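Local coordinates for GRAS family transcription factor containing protein, expressed (Oryza sativa Japonica Group, PDB 5HYZ) that is a probable GRAS-family transcription factor that binds DNA in vitro and takes part in plant development and resistance to abiotic stress, at residues Leu183-Pro186 with Val187-Asn191; Met208-Leu211 with Tyr212-Leu215; Ser260-Arg263 with Ser264-Glu267; Leu338-Trp341 with Asn342-Ser345. All blocks are in the same frame, centred on the assembly; numbering follows the deposited sequence.

All four contacts are local ones within the GRAS domain, and they follow one another along the chain. Contacts 1 and 2 lie on loops that leave parallel strands of the Rossmann-like sheet; their centres are about 15 Å apart and their nearest atoms about 5 Å, without touching. Contact 3, on helix 251-272, has its centre about 20 Å from those of contacts 2 and 4. Contacts 1 and 4 are the most widely separated, with centres about 40 Å apart on opposite sides of the chain's centre. Contact 4, after helix 332-339, meets the second subunit of the homodimer, whereas no other protein chain of the assembly touches contacts 1, 2 and 3.

Contact 1 (Leu183-Pro186 with Val187-Asn191); sequences LLRP and VHELN
Pro186 lies against two side chains of the turn that follows it. On one of them, His188, its CB sits over a face of the imidazole, displaced toward the rim, 3.7 Å from the ring centroid: a CH-pi contact that suits a proline, whose stiff ring holds CB in place against the flat imidazole. The histidine reaches this position because its CG stands between the backbone N and the carbonyl carbon (chi1 65°), which folds the ring back over Pro186. Glu189 runs alongside the proline instead, pointing the same way, with OE1 3.8 Å from Pro186 CD. The backbone beneath is a short 3-10 segment, residues 187-189, entered from Pro186; Glu189 N donates to Pro186 O at 2.8 Å. This turn belongs to the loop that leaves strand 177-182 of the Rossmann-like sheet, within the predicted leucine repeat II. Leu190 carries the apolar side of the contact. Its CD1 meets Leu183 CD1 at 4.0 Å, while its CD2 lies under a face of the Arg185 guanidinium, 3.8 Å from NH1. Leucine suits this place because its fork can serve two neighbours, and Phe195 packs against both Leu183 and Leu190. A water in the plane of the guanidinium, at its edge, accepts from Arg185 NH2, though the 2.5 Å is doubtfully short; it can donate to Glu189 O, for which other acceptors compete. Arg185 NE and Glu189 OE1 carry opposite charges but stay 4.3 Å apart, beyond a salt bridge, and Arg185 NH1 has a weak, long ion pair with Asp194.

Contact 2 (Met208-Leu211 with Tyr212-Leu215); sequences MLQL and YHLL
Tyr212 holds CG between its backbone N and carbonyl carbon (chi1 72°), which folds the phenol back along the chain until CE1 lies 3.5 Å from Leu209 O, an oxygen near the plane of the ring at its edge. His213 takes the other course, with CG anti to the carbonyl carbon (chi1 -69°), and its CD2 comes 3.2 Å from Gln210 O, again at a ring edge. The two neighbouring rings partly cover each other's faces, both offset toward the rim. Gln210 O also accepts from His213 N at 3.1 Å, and Leu211 O accepts from Leu214 N at 2.9 Å; each bond reaches back three residues, as in a 3-10-like turn. The turn carries the predicted LXXLL motif and follows strand 202-208 of the Rossmann-like sheet. Leu211 and Leu214 meet through their CD1 methyls at 4.2 Å, and both press on Val225; Leu211 and Leu215 also touch Trp314. Leucine fits these three positions because each packs its branched side chain on apolar or aromatic groups of helices 220-231 and 311-320. Two N-H groups of the turn are hydrogen-bonded to acidic side chains: His213 ND1 to Glu306 OE1, and the Tyr212 main-chain N to Glu241 OE2.

Contact 3 (Ser260-Arg263 with Ser264-Glu267); sequences SYYR and SLFE
Apolar contacts centre on Leu265, one turn on from Tyr261 and Tyr262. Leu265 CD1 lies 3.7 Å from Tyr261 CE2 and equally far from Tyr262 CE1, so one methyl serves two rings; the leucine runs alongside Tyr262 but slants across Tyr261, over a face of its ring. Phe266 CE1 approaches Tyr262 CD1 at 4.2 Å. The hydrogen bonds are those of a regular alpha helix, from each of Ser264 to Glu267 back to Ser260 to Arg263. Ser264 adds a long, weak and unsettled bond from OG to Ser260 O. A carbonyl also meets a ring edge, with Tyr262 O 3.1 Å from Phe266 CD1. Among charges, Arg263 and Glu267 lie side by side, with Arg263 NE 3.4 Å from Glu267 OE2. The oxygen stands well out of the guanidinium plane, so the salt bridge is one of charge without a directed N-H, and Glu267 OE1 is hydrogen-bonded to Trp363. This part of helix 251-272 is wedged between other elements: the long aromatic side chains of Tyr262 and Phe266 span to helices 278-296 and 39-57, Leu265 packs on the former, and Tyr261 meets strand 366-374, near which the small Ser264 lets the helix sit.

Contact 4 (Leu338-Trp341 with Asn342-Ser345); sequences LLLW and NYDS
Leu340 and Tyr343 make the central pair, their side chains slanting across one another with CD2 of the leucine 4.0 Å from CD2 of the tyrosine. The leucine carbonyl takes part as well: Leu340 O lies at the edge of the phenol ring, near its plane, 3.7 Å from Tyr343 CD2, and it accepts from Tyr343 N at 3.0 Å. That bond closes a type I beta turn from Leu340 to Tyr343. Further along the same ring edge, Tyr343 CE2 comes 4.0 Å from Leu339 O. At the outer corner of the turn Trp341 and Asn342 are neighbours, OD1 of the amide 4.0 Å from CD1 of the indole, with their planes 71° apart. Trp341 has CG anti to the backbone N (chi1 -165°), which carries the large indole clear of the turn.

Pro88 is touched by Leu339, Leu340 and Tyr343, and Tyr347 and Tyr349 meet the Tyr343 ring edge-to-face; a tyrosine suits this place because its broad flat ring can serve all these partners at once. Trp341 instead faces the second subunit, where Ile122 of that subunit packs on it, Arg166 of that subunit makes a cation-pi contact with its ring and a hydrogen bond to Trp341 O, and Lys81 of that subunit bonds to Asn342 O.

The turn just after helix 332-339 thus offers main-chain oxygens and an electron-rich indole to positive side chains, an electrostatic match that probably helps hold the homodimer together.

Contact 1 (Leu183-Pro186 with Val187-Asn191)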
loop_
_atom_site.group_PDB
_atom_site.type_symbol
_atom_site.label_atom_id
_atom_site.label_comp_id
_atom_site.label_asym_id
_atom_site.label_seq_id
_atom_site.Cartn_x
_atom_site.Cartn_y
_atom_site.Cartn_z
ATOM N N LEU A 183 1.433 21.275 19.197
ATOM C CA LEU A 183 1.253 21.673 20.609
ATOM C C LEU A 183 2.108 20.729 21.418
ATOM O O LEU A 183 1.836 19.526 21.469
ATOM C CB LEU A 183 -0.251 21.608 21.030
ATOM C CG LEU A 183 -1.181 22.582 20.313
ATOM C CD1 LEU A 183 -2.595 22.334 20.780
ATOM C CD2 LEU A 183 -0.799 24.082 20.665
ATOM N N LEU A 184 3.173 21.260 22.047
ATOM C CA LEU A 184 4.147 20.433 22.770
ATOM C C LEU A 184 3.906 20.308 24.248
ATOM O O LEU A 184 4.538 19.450 24.872
ATOM C CB LEU A 184 5.569 21.007 22.574
ATOM C CG LEU A 184 5.934 21.222 21.097
ATOM C CD1 LEU A 184 7.323 21.954 21.017
ATOM C CD2 LEU A 184 6.023 19.902 20.400
ATOM N N ARG A 185 3.069 21.168 24.826
ATOM C CA ARG A 185 2.796 21.043 26.254
ATOM C C ARG A 185 1.958 19.825 26.503
ATOM O O ARG A 185 1.249 19.382 25.602
ATOM C CB ARG A 185 2.106 22.277 26.818
ATOM C CG ARG A 185 3.102 23.491 26.850
ATOM C CD ARG A 185 2.374 24.757 26.431
ATOM N NE ARG A 185 1.368 25.008 27.343
ATOM C CZ ARG A 185 0.160 25.498 27.083
ATOM N NH1 ARG A 185 -0.310 25.873 25.871
ATOM N NH2 ARG A 185 -0.572 25.635 28.124
ATOM N N PRO A 186 2.051 19.259 27.729
ATOM C CA PRO A 186 1.186 18.102 28.073
ATOM C C PRO A 186 -0.278 18.373 27.861
ATOM O O PRO A 186 -0.803 19.428 28.190
ATOM C CB PRO A 186 1.424 17.886 29.585
ATOM C CG PRO A 186 2.741 18.611 29.919
ATOM C CD PRO A 186 2.890 19.719 28.867
ATOM N N VAL A 187 -0.990 17.367 27.351
ATOM C CA VAL A 187 -2.400 17.591 27.001
ATOM C C VAL A 187 -3.219 17.980 28.199
ATOM O O VAL A 187 -4.188 18.766 28.098
ATOM C CB VAL A 187 -2.998 16.299 26.347
ATOM C CG1 VAL A 187 -4.463 16.495 26.084
ATOM C CG2 VAL A 187 -2.325 16.070 25.058
ATOM N N HIS A 188 -2.830 17.466 29.361
ATOM C CA HIS A 188 -3.552 17.842 30.589
ATOM C C HIS A 188 -3.416 19.315 30.946
ATOM O O HIS A 188 -4.160 19.797 31.772
ATOM C CB HIS A 188 -3.123 16.969 31.806
ATOM C CG HIS A 188 -1.699 17.151 32.240
ATOM N ND1 HIS A 188 -1.274 18.247 32.968
ATOM C CD2 HIS A 188 -0.608 16.369 32.065
ATOM C CE1 HIS A 188 0.024 18.137 33.205
ATOM N NE2 HIS A 188 0.453 17.005 32.679
ATOM N N GLU A 189 -2.498 20.052 30.322
ATOM C CA GLU A 189 -2.440 21.481 30.525
ATOM C C GLU A 189 -3.068 22.331 29.457
ATOM O O GLU A 189 -3.132 23.539 29.602
ATOM C CB GLU A 189 -1.009 21.928 30.624
ATOM C CG GLU A 189 -0.259 21.223 31.691
ATOM C CD GLU A 189 1.109 21.833 31.855
ATOM O OE1 GLU A 189 1.549 22.614 30.944
ATOM O OE2 GLU A 189 1.740 21.558 32.892
ATOM N N LEU A 190 -3.500 21.728 28.351
ATOM C CA LEU A 190 -4.043 22.512 27.245
ATOM C C LEU A 190 -5.492 22.957 27.557
ATOM O O LEU A 190 -6.232 22.276 28.282
ATOM C CB LEU A 190 -4.019 21.635 25.943
ATOM C CG LEU A 190 -2.609 21.183 25.581
ATOM C CD1 LEU A 190 -2.719 20.345 24.285
ATOM C CD2 LEU A 190 -1.679 22.389 25.282
ATOM N N ASN A 191 -5.904 24.053 26.943
ATOM C CA ASN A 191 -7.268 24.604 27.046
ATOM C C ASN A 191 -7.786 24.896 25.659
ATOM O O ASN A 191 -6.992 24.948 24.718
ATOM C CB ASN A 191 -7.272 25.936 27.828
ATOM C CG ASN A 191 -6.686 25.770 29.185
ATOM O OD1 ASN A 191 -5.680 26.409 29.539
ATOM N ND2 ASN A 191 -7.270 24.854 29.950
HETATM O O HOH W 1 -3.001 26.145 28.436
#

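Contact 2 (Met208-Leu211 with Tyr212-Leu215)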
loop_
_atom_site.group_PDB
_atom_site.type_symbol
_atom_site.label_atom_id
_atom_site.label_comp_id
_atom_site.label_asym_id
_atom_site.label_seq_id
_atom_site.Cartn_x
_atom_site.Cartn_y
_atom_site.Cartn_z
HETATM N N MSE A 208 -6.426 8.675 16.985
HETATM C CA MSE A 208 -6.118 7.348 16.398
HETATM C C MSE A 208 -5.073 6.666 17.276
HETATM O O MSE A 208 -3.900 7.125 17.415
HETATM C CB MSE A 208 -5.572 7.414 14.943
HETATM C CG MSE A 208 -6.455 8.196 14.034
HETATM SE SE MSE A 208 -7.799 6.642 13.554
HETATM C CE MSE A 208 -6.016 5.377 13.809
ATOM N N LEU A 209 -5.489 5.586 17.934
ATOM C CA LEU A 209 -4.608 4.814 18.832
ATOM C C LEU A 209 -3.922 5.738 19.847
ATOM O O LEU A 209 -2.694 5.749 19.973
ATOM C CB LEU A 209 -3.579 4.038 18.020
ATOM C CG LEU A 209 -4.195 3.054 17.008
ATOM C CD1 LEU A 209 -3.098 2.228 16.294
ATOM C CD2 LEU A 209 -5.231 2.134 17.727
ATOM N N GLN A 210 -4.714 6.540 20.539
ATOM C CA GLN A 210 -4.139 7.552 21.394
ATOM C C GLN A 210 -4.857 7.567 22.725
ATOM O O GLN A 210 -4.222 7.646 23.775
ATOM C CB GLN A 210 -4.265 8.927 20.731
ATOM C CG GLN A 210 -3.886 10.116 21.696
ATOM C CD GLN A 210 -2.465 10.050 22.049
ATOM O OE1 GLN A 210 -1.650 9.583 21.266
ATOM N NE2 GLN A 210 -2.133 10.476 23.272
ATOM N N LEU A 211 -6.194 7.516 22.691
ATOM C CA LEU A 211 -6.966 7.811 23.873
ATOM C C LEU A 211 -6.780 6.727 24.910
ATOM O O LEU A 211 -6.896 6.996 26.125
ATOM C CB LEU A 211 -8.438 7.966 23.488
ATOM C CG LEU A 211 -9.357 8.925 24.164
ATOM C CD1 LEU A 211 -8.631 10.305 24.355
ATOM C CD2 LEU A 211 -10.687 8.998 23.360
ATOM N N TYR A 212 -6.424 5.506 24.465
ATOM C CA TYR A 212 -6.295 4.447 25.482
ATOM C C TYR A 212 -5.172 4.792 26.491
ATOM O O TYR A 212 -5.173 4.326 27.634
ATOM C CB TYR A 212 -5.997 3.111 24.851
ATOM C CG TYR A 212 -4.583 2.970 24.277
ATOM C CD1 TYR A 212 -4.273 3.433 22.988
ATOM C CD2 TYR A 212 -3.571 2.331 25.021
ATOM C CE1 TYR A 212 -2.969 3.273 22.470
ATOM C CE2 TYR A 212 -2.293 2.163 24.502
ATOM C CZ TYR A 212 -1.990 2.646 23.242
ATOM O OH TYR A 212 -0.709 2.465 22.736
ATOM N N HIS A 213 -4.203 5.574 26.043
ATOM C CA HIS A 213 -3.103 5.998 26.956
ATOM C C HIS A 213 -3.618 6.747 28.182
ATOM O O HIS A 213 -2.948 6.763 29.220
ATOM C CB HIS A 213 -2.094 6.920 26.270
ATOM C CG HIS A 213 -1.266 6.247 25.240
ATOM N ND1 HIS A 213 -0.363 5.255 25.536
ATOM C CD2 HIS A 213 -1.218 6.422 23.903
ATOM C CE1 HIS A 213 0.232 4.867 24.422
ATOM N NE2 HIS A 213 -0.288 5.539 23.417
ATOM N N LEU A 214 -4.783 7.359 28.075
ATOM C CA LEU A 214 -5.342 8.174 29.172
ATOM C C LEU A 214 -6.259 7.392 30.090
ATOM O O LEU A 214 -6.696 7.910 31.117
ATOM C CB LEU A 214 -6.102 9.378 28.605
ATOM C CG LEU A 214 -5.265 10.339 27.794
ATOM C CD1 LEU A 214 -6.086 11.589 27.475
ATOM C CD2 LEU A 214 -3.925 10.680 28.452
ATOM N N LEU A 215 -6.578 6.151 29.749
ATOM C CA LEU A 215 -7.475 5.389 30.602
ATOM C C LEU A 215 -6.704 5.104 31.887
ATOM O O LEU A 215 -5.507 4.931 31.847
ATOM C CB LEU A 215 -7.914 4.082 29.987
ATOM C CG LEU A 215 -8.819 4.039 28.736
ATOM C CD1 LEU A 215 -8.723 2.659 28.053
ATOM C CD2 LEU A 215 -10.264 4.318 29.098
#

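Contact 3 (Ser260-Arg263 with Ser264-Glu267)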
loop_
_atom_site.group_PDB
_atom_site.type_symbol
_atom_site.label_atom_id
_atom_site.label_comp_id
_atom_site.label_asym_id
_atom_site.label_seq_id
_atom_site.Cartn_x
_atom_site.Cartn_y
_atom_site.Cartn_z
ATOM N N SER A 260 -6.010 -13.787 24.046
ATOM C CA SER A 260 -6.727 -13.991 22.785
ATOM C C SER A 260 -6.427 -12.888 21.730
ATOM O O SER A 260 -6.155 -13.145 20.534
ATOM C CB SER A 260 -8.230 -14.042 23.076
ATOM O OG SER A 260 -8.915 -13.912 21.851
ATOM N N TYR A 261 -6.456 -11.646 22.203
ATOM C CA TYR A 261 -6.112 -10.497 21.359
ATOM C C TYR A 261 -4.689 -10.592 20.750
ATOM O O TYR A 261 -4.457 -10.494 19.514
ATOM C CB TYR A 261 -6.278 -9.240 22.206
ATOM C CG TYR A 261 -5.812 -7.963 21.563
ATOM C CD1 TYR A 261 -6.536 -7.327 20.529
ATOM C CD2 TYR A 261 -4.674 -7.371 22.006
ATOM C CE1 TYR A 261 -6.036 -6.145 19.966
ATOM C CE2 TYR A 261 -4.214 -6.196 21.467
ATOM C CZ TYR A 261 -4.886 -5.605 20.459
ATOM O OH TYR A 261 -4.281 -4.440 20.028
ATOM N N TYR A 262 -3.701 -10.800 21.620
ATOM C CA TYR A 262 -2.331 -10.878 21.125
ATOM C C TYR A 262 -2.098 -12.149 20.293
ATOM O O TYR A 262 -1.257 -12.152 19.403
ATOM C CB TYR A 262 -1.335 -10.754 22.310
ATOM C CG TYR A 262 -1.162 -9.289 22.663
ATOM C CD1 TYR A 262 -0.456 -8.435 21.815
ATOM C CD2 TYR A 262 -1.787 -8.738 23.792
ATOM C CE1 TYR A 262 -0.370 -7.083 22.090
ATOM C CE2 TYR A 262 -1.674 -7.422 24.085
ATOM C CZ TYR A 262 -0.964 -6.588 23.206
ATOM O OH TYR A 262 -0.879 -5.247 23.451
ATOM N N ARG A 263 -2.845 -13.219 20.548
ATOM C CA ARG A 263 -2.721 -14.397 19.673
ATOM C C ARG A 263 -3.042 -14.016 18.227
ATOM O O ARG A 263 -2.281 -14.328 17.306
ATOM C CB ARG A 263 -3.657 -15.532 20.118
ATOM C CG ARG A 263 -3.382 -16.832 19.343
ATOM C CD ARG A 263 -4.467 -17.889 19.480
ATOM N NE ARG A 263 -5.707 -17.496 18.813
ATOM C CZ ARG A 263 -6.819 -18.235 18.783
ATOM N NH1 ARG A 263 -6.866 -19.436 19.377
ATOM N NH2 ARG A 263 -7.893 -17.767 18.153
ATOM N N SER A 264 -4.139 -13.280 18.038
ATOM C CA SER A 264 -4.452 -12.807 16.668
ATOM C C SER A 264 -3.355 -11.909 16.090
ATOM O O SER A 264 -2.936 -12.123 14.929
ATOM C CB SER A 264 -5.808 -12.066 16.643
ATOM O OG SER A 264 -6.789 -12.886 17.227
ATOM N N LEU A 265 -2.874 -10.915 16.861
ATOM C CA LEU A 265 -1.776 -10.068 16.368
ATOM C C LEU A 265 -0.511 -10.869 15.970
ATOM O O LEU A 265 0.123 -10.633 14.905
ATOM C CB LEU A 265 -1.339 -9.019 17.400
ATOM C CG LEU A 265 -2.315 -7.853 17.583
ATOM C CD1 LEU A 265 -1.872 -7.003 18.751
ATOM C CD2 LEU A 265 -2.361 -7.041 16.273
ATOM N N PHE A 266 -0.113 -11.789 16.855
ATOM C CA PHE A 266 1.091 -12.608 16.594
ATOM C C PHE A 266 0.917 -13.444 15.340
ATOM O O PHE A 266 1.868 -13.560 14.550
ATOM C CB PHE A 266 1.423 -13.517 17.807
ATOM C CG PHE A 266 2.261 -12.815 18.861
ATOM C CD1 PHE A 266 1.774 -11.695 19.532
ATOM C CD2 PHE A 266 3.533 -13.279 19.187
ATOM C CE1 PHE A 266 2.540 -11.041 20.488
ATOM C CE2 PHE A 266 4.307 -12.643 20.142
ATOM C CZ PHE A 266 3.821 -11.535 20.803
ATOM N N GLU A 267 -0.267 -14.036 15.166
ATOM C CA GLU A 267 -0.546 -14.813 13.958
ATOM C C GLU A 267 -0.480 -13.954 12.674
ATOM O O GLU A 267 0.083 -14.380 11.643
ATOM C CB GLU A 267 -1.888 -15.490 14.047
ATOM C CG GLU A 267 -1.927 -16.680 14.977
ATOM C CD GLU A 267 -3.328 -17.261 15.136
ATOM O OE1 GLU A 267 -4.177 -16.971 14.245
ATOM O OE2 GLU A 267 -3.592 -17.999 16.143
#

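Contact 4 (Leu338-Trp341 with Asn342-Ser345)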
loop_
_atom_site.group_PDB
_atom_site.type_symbol
_atom_site.label_atom_id
_atom_site.label_comp_id
_atom_site.label_asym_id
_atom_site.label_seq_id
_atom_site.Cartn_x
_atom_site.Cartn_y
_atom_site.Cartn_z
ATOM N N LEU A 338 -11.047 -2.541 -0.470
ATOM C CA LEU A 338 -10.067 -2.177 -1.457
ATOM C C LEU A 338 -8.683 -2.254 -0.840
ATOM O O LEU A 338 -7.721 -2.743 -1.437
ATOM C CB LEU A 338 -10.354 -0.766 -1.987
ATOM C CG LEU A 338 -9.322 -0.185 -2.932
ATOM C CD1 LEU A 338 -9.036 -1.123 -4.126
ATOM C CD2 LEU A 338 -9.681 1.228 -3.439
ATOM N N LEU A 339 -8.556 -1.770 0.398
ATOM C CA LEU A 339 -7.249 -1.764 1.018
ATOM C C LEU A 339 -6.750 -3.204 1.173
ATOM O O LEU A 339 -5.564 -3.482 1.045
ATOM C CB LEU A 339 -7.380 -1.034 2.394
ATOM C CG LEU A 339 -6.318 -1.544 3.340
ATOM C CD1 LEU A 339 -5.011 -0.887 2.907
ATOM C CD2 LEU A 339 -6.707 -1.237 4.772
ATOM N N LEU A 340 -7.668 -4.142 1.370
ATOM C CA LEU A 340 -7.277 -5.513 1.660
ATOM C C LEU A 340 -7.099 -6.350 0.382
ATOM O O LEU A 340 -6.781 -7.546 0.447
ATOM C CB LEU A 340 -8.337 -6.180 2.566
ATOM C CG LEU A 340 -8.467 -5.623 4.005
ATOM C CD1 LEU A 340 -9.618 -6.296 4.749
ATOM C CD2 LEU A 340 -7.129 -5.786 4.766
ATOM N N TRP A 341 -7.330 -5.727 -0.771
ATOM C CA TRP A 341 -7.442 -6.487 -2.023
ATOM C C TRP A 341 -6.254 -7.382 -2.289
ATOM O O TRP A 341 -6.427 -8.530 -2.716
ATOM C CB TRP A 341 -7.617 -5.535 -3.210
ATOM C CG TRP A 341 -8.093 -6.176 -4.486
ATOM C CD1 TRP A 341 -7.317 -6.726 -5.458
ATOM C CD2 TRP A 341 -9.464 -6.251 -4.964
ATOM N NE1 TRP A 341 -8.121 -7.169 -6.501
ATOM C CE2 TRP A 341 -9.428 -6.860 -6.236
ATOM C CE3 TRP A 341 -10.691 -5.863 -4.436
ATOM C CZ2 TRP A 341 -10.580 -7.099 -6.992
ATOM C CZ3 TRP A 341 -11.839 -6.101 -5.194
ATOM C CH2 TRP A 341 -11.777 -6.716 -6.429
ATOM N N ASN A 342 -5.048 -6.885 -2.055
ATOM C CA ASN A 342 -3.871 -7.711 -2.367
ATOM C C ASN A 342 -3.396 -8.713 -1.302
ATOM O O ASN A 342 -2.436 -9.470 -1.534
ATOM C CB ASN A 342 -2.689 -6.803 -2.725
ATOM C CG ASN A 342 -2.708 -6.399 -4.179
ATOM O OD1 ASN A 342 -3.333 -7.079 -5.018
ATOM N ND2 ASN A 342 -2.043 -5.280 -4.497
ATOM N N TYR A 343 -4.022 -8.702 -0.133
ATOM C CA TYR A 343 -3.764 -9.759 0.840
ATOM C C TYR A 343 -4.354 -11.089 0.346
ATOM O O TYR A 343 -5.575 -11.296 0.412
ATOM C CB TYR A 343 -4.321 -9.367 2.213
ATOM C CG TYR A 343 -3.521 -8.227 2.828
ATOM C CD1 TYR A 343 -2.321 -8.487 3.499
ATOM C CD2 TYR A 343 -3.928 -6.899 2.691
ATOM C CE1 TYR A 343 -1.578 -7.455 4.058
ATOM C CE2 TYR A 343 -3.179 -5.871 3.195
ATOM C CZ TYR A 343 -2.011 -6.162 3.887
ATOM O OH TYR A 343 -1.278 -5.159 4.414
ATOM N N ASP A 344 -3.467 -11.974 -0.129
ATOM C CA ASP A 344 -3.845 -13.284 -0.676
ATOM C C ASP A 344 -4.494 -14.191 0.354
ATOM O O ASP A 344 -4.748 -13.791 1.502
ATOM C CB ASP A 344 -2.622 -13.999 -1.275
ATOM C CG ASP A 344 -1.752 -14.675 -0.219
ATOM O OD1 ASP A 344 -1.635 -14.148 0.907
ATOM O OD2 ASP A 344 -1.181 -15.745 -0.512
ATOM N N SER A 345 -4.728 -15.435 -0.053
ATOM C CA SER A 345 -5.570 -16.326 0.732
ATOM C C SER A 345 -4.989 -16.706 2.095
ATOM O O SER A 345 -5.747 -17.070 3.012
ATOM C CB SER A 345 -5.881 -17.619 -0.078
ATOM O OG SER A 345 -4.779 -18.540 -0.069
#